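Local coordinates for ribokinase (Cryptococcus neoformans var. grubii serotype A, PDB 6XK2), which probably phosphorylates D-ribose at O-5 with ATP and a divalent metal ion, giving D-ribose 5-phosphate, as a homodimer of the PfkB carbohydrate kinase family, at residues I23-H28 against T101-I106; T45-G50 against A317-P322. One frame throughout, in Å; residues are numbered along the deposited sequence.

Contact 1. Residues I23-H28 against T101-I106. With EDO (1,2-ethanediol), chain F.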
ATOM      1  N   ILE A  23       4.355  -1.192  11.232  1.00 44.65           N
ATOM      2  CA  ILE A  23       5.258  -0.678  10.212  1.00 44.83           C
ATOM      3  C   ILE A  23       4.393   0.190   9.299  1.00 44.49           C
ATOM      4  O   ILE A  23       3.449  -0.299   8.667  1.00 43.50           O
ATOM      5  CB  ILE A  23       5.954  -1.816   9.454  1.00 46.50           C
ATOM      6  CG1 ILE A  23       6.821  -2.618  10.432  1.00 43.75           C
ATOM      7  CG2 ILE A  23       6.807  -1.281   8.305  1.00 43.94           C
ATOM      8  CD1 ILE A  23       7.426  -3.870   9.838  1.00 47.71           C
ATOM      9  N   ASP A  24       4.646   1.496   9.313  1.00 44.10           N
ATOM     10  CA  ASP A  24       3.856   2.447   8.542  1.00 43.21           C
ATOM     11  C   ASP A  24       4.457   2.603   7.147  1.00 48.44           C
ATOM     12  O   ASP A  24       5.657   2.871   6.993  1.00 44.70           O
ATOM     13  CB  ASP A  24       3.811   3.812   9.225  1.00 43.27           C
ATOM     14  CG  ASP A  24       2.949   3.838  10.467  1.00 49.94           C
ATOM     15  OD1 ASP A  24       2.270   2.826  10.786  1.00 51.01           O
ATOM     16  OD2 ASP A  24       2.944   4.902  11.135  1.00 50.91           O
ATOM     17  N   GLU A  25       3.614   2.497   6.134  1.00 49.87           N
ATOM     18  CA  GLU A  25       4.034   2.742   4.764  1.00 44.72           C
ATOM     19  C   GLU A  25       3.284   3.964   4.254  1.00 47.20           C
ATOM     20  O   GLU A  25       2.075   3.897   4.005  1.00 45.76           O
ATOM     21  CB  GLU A  25       3.772   1.512   3.907  1.00 45.05           C
ATOM     22  CG  GLU A  25       4.865   0.465   4.047  1.00 51.98           C
ATOM     23  CD  GLU A  25       4.536  -0.840   3.336  1.00 57.90           C
ATOM     24  OE1 GLU A  25       3.325  -1.114   3.167  1.00 57.83           O
ATOM     25  OE2 GLU A  25       5.474  -1.606   2.984  1.00 55.65           O
ATOM     26  N   PHE A  26       4.011   5.073   4.091  1.00 47.49           N
ATOM     27  CA  PHE A  26       3.461   6.312   3.547  1.00 51.08           C
ATOM     28  C   PHE A  26       3.665   6.337   2.030  1.00 54.38           C
ATOM     29  O   PHE A  26       4.785   6.543   1.547  1.00 54.39           O
ATOM     30  CB  PHE A  26       4.123   7.533   4.187  1.00 52.42           C
ATOM     31  CG  PHE A  26       3.780   7.732   5.622  1.00 54.88           C
ATOM     32  CD1 PHE A  26       2.669   8.470   5.979  1.00 55.61           C
ATOM     33  CD2 PHE A  26       4.575   7.196   6.622  1.00 56.06           C
ATOM     34  CE1 PHE A  26       2.341   8.659   7.313  1.00 58.19           C
ATOM     35  CE2 PHE A  26       4.255   7.376   7.958  1.00 55.89           C
ATOM     36  CZ  PHE A  26       3.138   8.110   8.306  1.00 56.47           C
ATOM     37  N   PHE A  27       2.572   6.199   1.280  1.00 57.42           N
ATOM     38  CA  PHE A  27       2.591   6.347  -0.168  1.00 54.06           C
ATOM     39  C   PHE A  27       2.219   7.779  -0.496  1.00 59.66           C
ATOM     40  O   PHE A  27       1.097   8.214  -0.224  1.00 56.50           O
ATOM     41  CB  PHE A  27       1.628   5.382  -0.863  1.00 56.33           C
ATOM     42  CG  PHE A  27       2.022   3.944  -0.751  1.00 52.65           C
ATOM     43  CD1 PHE A  27       2.791   3.349  -1.734  1.00 51.95           C
ATOM     44  CD2 PHE A  27       1.645   3.194   0.349  1.00 51.31           C
ATOM     45  CE1 PHE A  27       3.170   2.029  -1.633  1.00 51.58           C
ATOM     46  CE2 PHE A  27       2.018   1.878   0.457  1.00 51.71           C
ATOM     47  CZ  PHE A  27       2.778   1.291  -0.537  1.00 55.14           C
ATOM     48  N   HIS A  28       3.155   8.497  -1.104  1.00 63.21           N
ATOM     49  CA  HIS A  28       2.933   9.887  -1.458  1.00 63.65           C
ATOM     50  C   HIS A  28       2.156   9.942  -2.765  1.00 64.50           C
ATOM     51  O   HIS A  28       2.595   9.396  -3.780  1.00 66.89           O
ATOM     52  CB  HIS A  28       4.273  10.612  -1.533  1.00 63.18           C
ATOM     53  CG  HIS A  28       5.016  10.580  -0.230  1.00 67.97           C
ATOM     54  ND1 HIS A  28       4.722  11.429   0.819  1.00 71.70           N
ATOM     55  CD2 HIS A  28       6.026   9.786   0.203  1.00 68.86           C
ATOM     56  CE1 HIS A  28       5.517  11.154   1.841  1.00 71.96           C
ATOM     57  NE2 HIS A  28       6.315  10.158   1.495  1.00 68.43           N
ATOM     58  N   THR A 101       4.440  -8.235  11.640  1.00 50.17           N
ATOM     59  CA  THR A 101       4.113  -7.007  12.337  1.00 49.50           C
ATOM     60  C   THR A 101       2.922  -6.321  11.681  1.00 49.02           C
ATOM     61  O   THR A 101       2.756  -6.356  10.458  1.00 49.44           O
ATOM     62  CB  THR A 101       5.342  -6.099  12.329  1.00 48.60           C
ATOM     63  OG1 THR A 101       6.439  -6.821  12.893  1.00 47.79           O
ATOM     64  CG2 THR A 101       5.098  -4.817  13.131  1.00 44.38           C
ATOM     65  N   GLY A 102       2.082  -5.697  12.504  1.00 47.93           N
ATOM     66  CA  GLY A 102       0.962  -4.953  11.967  1.00 45.74           C
ATOM     67  C   GLY A 102       1.429  -3.841  11.047  1.00 44.94           C
ATOM     68  O   GLY A 102       2.548  -3.333  11.163  1.00 42.86           O
ATOM     69  N   ARG A 103       0.561  -3.472  10.109  1.00 44.25           N
ATOM     70  CA  ARG A 103       0.903  -2.508   9.080  1.00 45.82           C
ATOM     71  C   ARG A 103      -0.173  -1.443   8.976  1.00 46.15           C
ATOM     72  O   ARG A 103      -1.358  -1.702   9.202  1.00 46.46           O
ATOM     73  CB  ARG A 103       1.078  -3.188   7.713  1.00 43.75           C
ATOM     74  CG  ARG A 103       2.008  -4.381   7.763  1.00 46.65           C
ATOM     75  CD  ARG A 103       2.243  -5.009   6.410  1.00 46.83           C
ATOM     76  NE  ARG A 103       2.243  -4.054   5.310  1.00 48.25           N
ATOM     77  CZ  ARG A 103       1.964  -4.395   4.057  1.00 48.63           C
ATOM     78  NH1 ARG A 103       1.660  -5.652   3.781  1.00 49.05           N
ATOM     79  NH2 ARG A 103       1.984  -3.494   3.088  1.00 47.61           N
ATOM     80  N   ALA A 104       0.265  -0.241   8.637  1.00 45.37           N
ATOM     81  CA  ALA A 104      -0.611   0.831   8.200  1.00 45.58           C
ATOM     82  C   ALA A 104      -0.198   1.209   6.780  1.00 50.14           C
ATOM     83  O   ALA A 104       0.964   1.575   6.542  1.00 45.64           O
ATOM     84  CB  ALA A 104      -0.524   2.028   9.142  1.00 44.61           C
ATOM     85  N   VAL A 105      -1.131   1.071   5.839  1.00 46.00           N
ATOM     86  CA  VAL A 105      -0.950   1.581   4.486  1.00 46.06           C
ATOM     87  C   VAL A 105      -1.594   2.961   4.447  1.00 50.70           C
ATOM     88  O   VAL A 105      -2.824   3.088   4.489  1.00 51.12           O
ATOM     89  CB  VAL A 105      -1.567   0.642   3.443  1.00 50.31           C
ATOM     90  CG1 VAL A 105      -1.330   1.190   2.023  1.00 45.34           C
ATOM     91  CG2 VAL A 105      -0.982  -0.761   3.594  1.00 48.52           C
ATOM     92  N   ILE A 106      -0.771   3.999   4.366  1.00 48.66           N
ATOM     93  CA  ILE A 106      -1.235   5.370   4.507  1.00 51.95           C
ATOM     94  C   ILE A 106      -1.052   6.091   3.183  1.00 56.47           C
ATOM     95  O   ILE A 106       0.066   6.178   2.659  1.00 52.79           O
ATOM     96  CB  ILE A 106      -0.503   6.101   5.642  1.00 52.53           C
ATOM     97  CG1 ILE A 106      -0.621   5.294   6.942  1.00 52.82           C
ATOM     98  CG2 ILE A 106      -1.057   7.505   5.798  1.00 53.65           C
ATOM     99  CD1 ILE A 106       0.649   5.231   7.762  1.00 49.54           C
TER
HETATM  100  C1  EDO F 402      -1.801   4.580  12.574  1.00 50.21           C
HETATM  101  O1  EDO F 402      -1.689   4.279  13.966  1.00 50.32           O
HETATM  102  C2  EDO F 402      -0.389   4.527  12.006  1.00 51.98           C
HETATM  103  O2  EDO F 402       0.313   3.455  12.651  1.00 49.49           O
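I23 to F27 pair with G102 to I106 as neighbouring parallel strands, their axes 14° apart, through five backbone hydrogen bonds. I23 N binds G102 O and I23 O receives A104 N; E25 N and E25 O bind A104 O and I106 N, and F27 N to I106 O (2.9 Å) closes the series.

The charged pair shares a face with I23 and V105. R103 bends at its third torsion (chi3 34°), and its guanidinium runs forward along the sheet to the level of E25. R103 NH2 meets the syn side of E25 OE1 at 2.7 Å, somewhat out of the carboxylate plane; the two planes stand 85° apart. E25 OE2 and R103 NH1 also form salt bridges with R103 and E25 of the second subunit, where the two arginines come close and the glutamates probably offset their like charges.

Apolar contacts fall on both sides. I106 CD1 sits over one face of the F26 ring, offset toward its rim, in a CH-pi contact 4.0 Å from the centroid, and also touches D24 CB. F27 CE2 meets V105 CG1, while the I23 and T101 side chains cross at about a right angle, with I23 CG1 3.9 Å from T101 CG2.

D24 OD1 lies 3.3 Å from A104 CB and accepts a hydrogen bond from ethanediol O2 (2.8 Å), a diol probably from the crystallisation liquor and also held by N22 and E146. D24, N22 and E146 belong to the predicted substrate site, and the strand pair to the small four-stranded sheet that, as in other ribokinases, forms the lid over the sugar and the dimer interface.

Contact 2. Residues T45-G50 against A317-P322; sequences TKRAGG and AMESVP. With EDO (1,2-ethanediol), chain F.
E319 OE1 is gripped twice from the strand 45-49: R47 NH1 donates to it at 3.2 Å in a salt bridge, and a water 3.0 Å from the same E319 OE1 donates a second bond. That water in turn accepts from A48 N, at 2.9 Å, so the carboxylate is tied to side chain and backbone of adjacent residues. The R47 bond is bent, 145° at the hydrogen. R47 NH1 comes from above the carboxylate, 60° out of its plane, whereas E319 OE1 lies at the edge of the guanidinium, near its plane. R47 reaches it with a chain extended from CG to NE; E319 bends at chi2 (106°), bringing its carboxylate alongside R47 CD.

Beside this polar bridge M318 makes the apolar contact. Its CE methyl rests 3.6 Å from A48 CB and equally close to G49 N, while A53, N54 and F57 of helix 51-61 also pack against M318. G50 N, at the N-cap of that helix, gives a weak bond to ethanediol O2.

A bent ion pair at an exposed glutamate is probably modest in strength, the water adding a second link; the buried M318 methyl packs beside G49, next to predicted ribose-binding residues.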
ATOM      1  N   THR A  45       7.576   6.197   1.864  1.00 53.16           N
ATOM      2  CA  THR A  45       8.357   6.303   3.085  1.00 54.57           C
ATOM      3  C   THR A  45       7.847   5.242   4.044  1.00 50.52           C
ATOM      4  O   THR A  45       6.648   5.180   4.324  1.00 49.85           O
ATOM      5  CB  THR A  45       8.245   7.698   3.706  1.00 58.91           C
ATOM      6  OG1 THR A  45       8.548   8.693   2.705  1.00 60.82           O
ATOM      7  CG2 THR A  45       9.184   7.833   4.901  1.00 54.40           C
ATOM      8  N   LYS A  46       8.770   4.430   4.546  1.00 51.48           N
ATOM      9  CA  LYS A  46       8.519   3.338   5.478  1.00 49.34           C
ATOM     10  C   LYS A  46       9.134   3.724   6.807  1.00 48.66           C
ATOM     11  O   LYS A  46      10.322   4.061   6.852  1.00 49.25           O
ATOM     12  CB  LYS A  46       9.176   2.044   4.985  1.00 54.12           C
ATOM     13  CG  LYS A  46       8.587   0.716   5.437  1.00 58.65           C
ATOM     14  CD  LYS A  46       9.127  -0.386   4.490  1.00 62.19           C
ATOM     15  CE  LYS A  46       8.265  -1.645   4.452  1.00 63.17           C
ATOM     16  NZ  LYS A  46       8.756  -2.556   3.382  1.00 68.13           N
ATOM     17  N   ARG A  47       8.340   3.665   7.879  1.00 50.40           N
ATOM     18  CA  ARG A  47       8.788   4.093   9.201  1.00 47.83           C
ATOM     19  C   ARG A  47       8.085   3.282  10.281  1.00 47.16           C
ATOM     20  O   ARG A  47       7.012   2.714  10.063  1.00 46.06           O
ATOM     21  CB  ARG A  47       8.515   5.581   9.452  1.00 51.58           C
ATOM     22  CG  ARG A  47       9.433   6.541   8.730  1.00 59.83           C
ATOM     23  CD  ARG A  47       9.003   7.965   9.027  1.00 63.96           C
ATOM     24  NE  ARG A  47       9.371   8.919   7.975  1.00 70.54           N
ATOM     25  CZ  ARG A  47      10.436   9.709   8.026  1.00 66.68           C
ATOM     26  NH1 ARG A  47      11.244   9.652   9.081  1.00 67.79           N
ATOM     27  NH2 ARG A  47      10.690  10.557   7.033  1.00 67.70           N
ATOM     28  N   ALA A  48       8.707   3.251  11.462  1.00 48.96           N
ATOM     29  CA  ALA A  48       8.079   2.655  12.635  1.00 45.90           C
ATOM     30  C   ALA A  48       6.882   3.488  13.085  1.00 45.94           C
ATOM     31  O   ALA A  48       6.908   4.722  13.049  1.00 48.69           O
ATOM     32  CB  ALA A  48       9.092   2.535  13.773  1.00 45.00           C
ATOM     33  N   GLY A  49       5.838   2.815  13.513  1.00 45.65           N
ATOM     34  CA  GLY A  49       4.631   3.491  13.943  1.00 43.94           C
ATOM     35  C   GLY A  49       3.794   2.627  14.844  1.00 45.63           C
ATOM     36  O   GLY A  49       4.302   1.762  15.562  1.00 42.80           O
ATOM     37  N   GLY A  50       2.486   2.845  14.783  1.00 45.35           N
ATOM     38  CA  GLY A  50       1.551   2.220  15.689  1.00 41.12           C
ATOM     39  C   GLY A  50       1.223   3.170  16.823  1.00 41.58           C
ATOM     40  O   GLY A  50       2.130   3.808  17.377  1.00 40.14           O
ATOM     41  N   ALA A 317       7.201  10.159  12.608  1.00 56.97           N
ATOM     42  CA  ALA A 317       6.342  10.053  13.790  1.00 54.57           C
ATOM     43  C   ALA A 317       7.179  10.000  15.066  1.00 52.08           C
ATOM     44  O   ALA A 317       7.295  11.001  15.778  1.00 51.94           O
ATOM     45  CB  ALA A 317       5.434   8.823  13.690  1.00 50.82           C
ATOM     46  N   MET A 318       7.797   8.851  15.353  1.00 53.34           N
ATOM     47  CA  MET A 318       8.627   8.753  16.548  1.00 51.60           C
ATOM     48  C   MET A 318       9.849   9.655  16.455  1.00 53.95           C
ATOM     49  O   MET A 318      10.188  10.353  17.423  1.00 54.81           O
ATOM     50  CB  MET A 318       9.057   7.307  16.790  1.00 49.70           C
ATOM     51  CG  MET A 318       7.931   6.377  17.182  1.00 46.56           C
ATOM     52  SD  MET A 318       8.597   4.733  17.355  1.00 50.87           S
ATOM     53  CE  MET A 318       7.259   3.764  16.673  1.00 46.29           C
ATOM     54  N   GLU A 319      10.531   9.656  15.306  1.00 53.27           N
ATOM     55  CA  GLU A 319      11.783  10.393  15.201  1.00 54.78           C
ATOM     56  C   GLU A 319      11.603  11.895  15.374  1.00 55.06           C
ATOM     57  O   GLU A 319      12.576  12.594  15.674  1.00 58.06           O
ATOM     58  CB  GLU A 319      12.452  10.116  13.855  1.00 60.68           C
ATOM     59  CG  GLU A 319      12.536   8.648  13.507  1.00 60.68           C
ATOM     60  CD  GLU A 319      11.544   8.239  12.433  1.00 64.06           C
ATOM     61  OE1 GLU A 319      11.994   7.607  11.451  1.00 69.77           O
ATOM     62  OE2 GLU A 319      10.328   8.542  12.563  1.00 61.16           O
ATOM     63  N   SER A 320      10.399  12.417  15.203  1.00 50.55           N
ATOM     64  CA  SER A 320      10.220  13.841  15.420  1.00 51.55           C
ATOM     65  C   SER A 320       9.899  14.189  16.876  1.00 50.57           C
ATOM     66  O   SER A 320       9.913  15.376  17.228  1.00 48.88           O
ATOM     67  CB  SER A 320       9.145  14.390  14.477  1.00 51.51           C
ATOM     68  OG  SER A 320       7.852  13.977  14.862  1.00 55.59           O
ATOM     69  N   VAL A 321       9.579  13.204  17.714  1.00 49.66           N
ATOM     70  CA  VAL A 321       9.230  13.444  19.118  1.00 48.84           C
ATOM     71  C   VAL A 321      10.455  13.944  19.877  1.00 46.16           C
ATOM     72  O   VAL A 321      11.480  13.252  19.933  1.00 43.91           O
ATOM     73  CB  VAL A 321       8.673  12.183  19.801  1.00 45.53           C
ATOM     74  CG1 VAL A 321       8.398  12.478  21.247  1.00 42.87           C
ATOM     75  CG2 VAL A 321       7.409  11.699  19.116  1.00 45.88           C
ATOM     76  N   PRO A 322      10.395  15.115  20.492  1.00 46.46           N
ATOM     77  CA  PRO A 322      11.577  15.653  21.161  1.00 46.35           C
ATOM     78  C   PRO A 322      11.802  15.029  22.531  1.00 46.46           C
ATOM     79  O   PRO A 322      10.876  14.571  23.208  1.00 43.92           O
ATOM     80  CB  PRO A 322      11.239  17.141  21.294  1.00 44.41           C
ATOM     81  CG  PRO A 322       9.759  17.128  21.491  1.00 44.52           C
ATOM     82  CD  PRO A 322       9.240  16.018  20.602  1.00 44.32           C
TER
HETATM   83  C1  EDO F 402      -1.801   4.580  12.574  1.00 50.21           C
HETATM   84  O1  EDO F 402      -1.689   4.279  13.966  1.00 50.32           O
HETATM   85  C2  EDO F 402      -0.389   4.527  12.006  1.00 51.98           C
HETATM   86  O2  EDO F 402       0.313   3.455  12.651  1.00 49.49           O
HETATM   87  O   HOH W   1      11.216   4.703  11.600  1.00 48.97           O

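How the contacts relate
The centres of the two contacts lie 11 Å apart, on the same side of the chain's centre. Strands 22-29 and 38-49 are antiparallel neighbours in the four-stranded sheet, joined by probable hydrogen bonds from D24 N to R47 O (2.8 Å) and F26 N to T45 O. Along the chain the segments alternate: 23-28, 45-50, 101-106, 317-322. Contact 1 lies within the sheet, whereas contact 2 ties its edge strand to the loop between helices 297-312 and 324-330, which holds predicted potassium ligands. One ethanediol touches both, at D24 and G50, in the predicted sugar site. The sheet, also part of the dimer interface, is thus connected beside this site to the potassium-site loop.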